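AopB (Aeromonas hydrophila, PDB 3WXX) is a hydrophobic type III secretion translocator that is kept bound to its chaperone AcrH before helping to assemble the translocon in the host membrane. Local coordinates at the interface of chains B and A. Residues are numbered along the deposited sequence; one frame, centred on the assembly and turned at random. Chains: chain A, AopB; chain B, AcrH.

The interface of chains B and A. Residues chain B 88, 91; chain A 100, 103-104, 107, 121.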
# COMPACT_ATOMS: atom_id res chain seq x y z
N MSE B 88 3.09 -8.18 0.15
CA MSE B 88 4.31 -8.01 0.92
C MSE B 88 4.00 -8.07 2.38
O MSE B 88 4.84 -8.40 3.17
CB MSE B 88 5.00 -6.67 0.60
CG MSE B 88 5.42 -6.50 -0.85
SE MSE B 88 5.93 -4.62 -1.19
CE MSE B 88 6.52 -4.10 0.64
N LEU B 91 2.56 -12.78 2.57
CA LEU B 91 3.15 -13.47 1.44
C LEU B 91 2.50 -14.81 1.15
O LEU B 91 2.71 -15.38 0.08
CB LEU B 91 4.62 -13.66 1.70
CG LEU B 91 5.46 -12.39 1.73
CD1 LEU B 91 6.82 -12.63 2.36
CD2 LEU B 91 5.66 -11.82 0.33
N LYS A 100 6.64 -8.95 9.62
CA LYS A 100 6.16 -8.73 8.24
C LYS A 100 7.25 -8.09 7.39
O LYS A 100 7.45 -8.45 6.23
CB LYS A 100 4.92 -7.83 8.25
CG LYS A 100 3.66 -8.53 8.75
CD LYS A 100 2.52 -7.54 8.91
CE LYS A 100 1.28 -8.19 9.46
NZ LYS A 100 0.45 -7.14 10.12
N GLU A 103 10.08 -10.70 6.98
CA GLU A 103 9.67 -11.71 6.02
C GLU A 103 9.56 -11.17 4.58
O GLU A 103 9.89 -11.85 3.62
CB GLU A 103 8.39 -12.42 6.52
CG GLU A 103 8.75 -13.53 7.53
CD GLU A 103 7.63 -14.02 8.44
OE1 GLU A 103 6.43 -13.82 8.15
OE2 GLU A 103 7.96 -14.62 9.48
N ALA A 104 9.16 -9.91 4.44
CA ALA A 104 9.08 -9.28 3.12
C ALA A 104 10.48 -9.03 2.54
O ALA A 104 10.73 -9.27 1.36
CB ALA A 104 8.31 -7.98 3.20
N ALA A 107 11.91 -12.54 1.66
CA ALA A 107 11.26 -13.01 0.44
C ALA A 107 11.83 -12.33 -0.78
O ALA A 107 12.04 -12.95 -1.80
CB ALA A 107 9.75 -12.77 0.51
N PHE A 121 6.95 -13.15 -8.47
CA PHE A 121 6.84 -11.70 -8.16
C PHE A 121 6.94 -10.77 -9.36
O PHE A 121 7.06 -9.57 -9.20
CB PHE A 121 7.84 -11.30 -7.08
CG PHE A 121 7.57 -11.92 -5.74
CD1 PHE A 121 6.37 -11.72 -5.11
CD2 PHE A 121 8.52 -12.72 -5.11
CE1 PHE A 121 6.12 -12.29 -3.87
CE2 PHE A 121 8.27 -13.31 -3.86
CZ PHE A 121 7.06 -13.09 -3.24
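B:Leu91 of the chaperone meets A:Glu103, A:Ala107 and A:Phe121 of the translocator, and AopB buries 80 Å² of B:Leu91, the largest share in a patch that totals 174 Å². The contact belongs to the AcrH-AopB chaperone-translocator interface: B:Leu91 sits in the loop that follows helix 76-89 of AcrH, and helix 91-113 of AopB supplies most of the opposing surface.

Apolar packing comes first. The two methyls of B:Leu91 divide the work. CD1 of B:Leu91 points at the AopB helix and rests 3.5 Å from the CB methyl of A:Ala107. CD2 of B:Leu91 turns toward the aromatic residue, 4.0 Å from CZ at the tip of the A:Phe121 ring, and the two side chains cross at about a right angle. In both residues CG stands anti to the carbonyl carbon, beside the backbone N; chi1 of -67° and chi2 of 165° in B:Leu91 together place its two methyls, while chi1 of -66° in A:Phe121 helps carry its ring tip back to the leucine.

Contacts between carbon and backbone oxygen form the second group. The same CD1 of B:Leu91 lies 3.4 Å from the carbonyl O of A:Glu103, one helical turn before A:Ala107, so this methyl touches two successive turns. Among the residues of this patch, no hydrogen bond or salt bridge joins the two chains, which suggests that shape fit rather than polar pairing holds it. In the reverse sense, a translocator methyl meets a chaperone carbonyl at the end of helix 76-89: CB of A:Ala104 lies 3.5 Å from the carbonyl O of selenomethionine B:Met88.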